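PDB 5I01: phosphoheptose isomerase from Neisseria gonorrhoeae, which isomerises sedoheptulose 7-phosphate to D-glycero-D-manno-heptose 7-phosphate, the first step of glycero-manno-heptose biosynthesis for lipooligosaccharide, as a zinc-dependent homotetramer of the SIS family. Local coordinates for the interface of chains A and B. Sequence-based numbering; all coordinates share one arbitrary frame. Chains: chain A/B, Phosphoheptose isomerase.

The interface of chains A and B. Residues chain A 53-55, 58, 100, 104, 129; chain B 88-89, 91-93, 95-96.
Helix 88-97 of chain B lies against the loop A:Gly53 to A:Gly55, which joins strand 49-52 to helix 56-69 in chain A. B:Thr92 sits at the centre. Its hydroxyl OG1 accepts the backbone N-H of A:Gly55 in a nearly straight bond of 2.8 Å from N. Threonine suits the place because its hydroxyl also donates back into its own helix: OG1 lies 2.8 Å from the carbonyl O of B:Thr88, on a lone pair, and makes a longer, off-plane hydrogen bond to B:Ser89 O (3.2 Å from OG1), the two carbonyls sharing its one hydrogen. With chi1 58°, OG1 lies between backbone N and carbonyl carbon, where it meets both A:Gly55 N and these carbonyls. Its CB packs 3.3 Å from OD1 of A:Asn54. One turn earlier, B:Ser89 OG donates to A:Gly55 O from above the carbonyl plane, so the same glycine is held at both its N-H and its carbonyl. With no side chain on A:Gly55, its CA comes within 3.8 Å of the methyl CB of B:Ala93.

Towards the other end of the helix, the flat ring of A:Phe100, its CG anti to the backbone N (chi1 -170°), turns a face to B:Gly95, whose CA stands 3.6 Å above the ring plane; a bare glycine lets the ring lie directly on the helix backbone. Next to B:Gly95, the amide of B:Asn96 stacks on that of A:Asn54, their planes 20° apart.

Edge to edge with A:Asn54, in nearly the same plane, A:Asn129 holds that amide flat through a reciprocal pair: ND2 of A:Asn54 to OD1 of A:Asn129 at 2.8 Å, and ND2 of A:Asn129 to OD1 of A:Asn54 at 3.0 Å. A carboxamide suits A:Asn54, offering donor and acceptor at its edge and a flat face to B:Asn96. Water 1 links A:Asn129 N to B:Asn96 OD1. The two-fold interface joins subunits of the homotetramer. Because A:Asn54, A:Gly55 and B:Asn96 are predicted to bind substrate, it probably also shapes active sites built from both chains.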
# COMPACT_ATOMS: atom_id res chain seq x y z
N GLY A 53 9.37 9.60 -1.67
CA GLY A 53 10.33 9.19 -2.69
C GLY A 53 9.68 8.28 -3.71
O GLY A 53 8.54 7.86 -3.50
N ASN A 54 10.39 8.00 -4.82
CA ASN A 54 9.89 7.13 -5.90
C ASN A 54 10.65 5.81 -6.03
O ASN A 54 11.85 5.75 -5.76
CB ASN A 54 9.98 7.86 -7.26
CG ASN A 54 9.09 9.08 -7.33
OD1 ASN A 54 7.87 8.99 -7.14
ND2 ASN A 54 9.68 10.23 -7.61
N GLY A 55 9.96 4.76 -6.48
CA GLY A 55 10.60 3.47 -6.78
C GLY A 55 11.19 2.80 -5.56
O GLY A 55 10.50 2.58 -4.56
N ALA A 58 10.60 4.83 -2.51
CA ALA A 58 9.27 4.73 -1.90
C ALA A 58 9.30 3.64 -0.85
O ALA A 58 8.77 3.82 0.23
CB ALA A 58 8.20 4.43 -2.94
N PHE A 100 0.96 13.76 -11.76
CA PHE A 100 1.87 12.99 -10.91
C PHE A 100 2.83 13.84 -10.06
O PHE A 100 3.24 13.41 -8.98
CB PHE A 100 2.66 11.96 -11.73
CG PHE A 100 3.42 10.98 -10.88
CD1 PHE A 100 2.75 10.05 -10.09
CD2 PHE A 100 4.81 11.00 -10.84
CE1 PHE A 100 3.44 9.15 -9.29
CE2 PHE A 100 5.51 10.10 -10.05
CZ PHE A 100 4.82 9.18 -9.28
N PHE A 104 2.99 14.10 -3.79
CA PHE A 104 3.58 14.30 -2.45
C PHE A 104 3.30 15.70 -1.89
O PHE A 104 2.95 15.85 -0.71
CB PHE A 104 5.10 14.05 -2.48
CG PHE A 104 5.49 12.67 -2.98
CD1 PHE A 104 4.76 11.53 -2.62
CD2 PHE A 104 6.61 12.51 -3.78
CE1 PHE A 104 5.13 10.28 -3.08
CE2 PHE A 104 6.98 11.25 -4.24
CZ PHE A 104 6.25 10.14 -3.89
N ASN A 129 8.21 15.25 -8.47
CA ASN A 129 7.27 15.21 -7.32
C ASN A 129 7.93 15.44 -5.96
O ASN A 129 7.28 16.01 -5.07
CB ASN A 129 6.38 13.96 -7.30
CG ASN A 129 7.15 12.66 -7.31
OD1 ASN A 129 8.37 12.63 -7.20
ND2 ASN A 129 6.42 11.56 -7.45
N THR B 88 3.23 0.40 -4.43
CA THR B 88 3.52 1.82 -4.52
C THR B 88 4.93 2.14 -5.05
O THR B 88 5.14 3.20 -5.64
CB THR B 88 3.31 2.51 -3.16
OG1 THR B 88 4.17 1.92 -2.18
CG2 THR B 88 1.85 2.39 -2.71
N SER B 89 5.88 1.23 -4.86
CA SER B 89 7.18 1.35 -5.51
C SER B 89 6.98 1.30 -7.01
O SER B 89 7.56 2.10 -7.73
CB SER B 89 8.15 0.25 -5.08
OG SER B 89 8.63 0.47 -3.77
N LEU B 91 4.09 1.88 -8.78
CA LEU B 91 3.33 3.05 -9.22
C LEU B 91 4.24 4.28 -9.29
O LEU B 91 4.17 5.03 -10.26
CB LEU B 91 2.12 3.34 -8.32
CG LEU B 91 0.98 2.32 -8.21
CD1 LEU B 91 -0.06 2.76 -7.18
CD2 LEU B 91 0.33 2.10 -9.57
N THR B 92 5.08 4.48 -8.28
CA THR B 92 5.93 5.68 -8.25
C THR B 92 7.10 5.58 -9.24
O THR B 92 7.44 6.57 -9.86
CB THR B 92 6.43 6.06 -6.84
OG1 THR B 92 7.18 4.97 -6.26
CG2 THR B 92 5.27 6.46 -5.94
N ALA B 93 7.70 4.40 -9.39
CA ALA B 93 8.77 4.21 -10.39
C ALA B 93 8.26 4.53 -11.79
O ALA B 93 8.85 5.33 -12.50
CB ALA B 93 9.31 2.80 -10.34
N GLY B 95 5.26 6.05 -12.61
CA GLY B 95 4.82 7.46 -12.59
C GLY B 95 5.93 8.47 -12.82
O GLY B 95 5.75 9.43 -13.56
N ASN B 96 7.09 8.24 -12.21
CA ASN B 96 8.26 9.15 -12.30
C ASN B 96 9.02 9.06 -13.65
O ASN B 96 9.33 10.09 -14.26
CB ASN B 96 9.22 8.87 -11.13
CG ASN B 96 10.26 9.97 -10.94
OD1 ASN B 96 9.92 11.15 -10.85
ND2 ASN B 96 11.54 9.58 -10.84
O HOH W 1 7.72 13.10 -10.54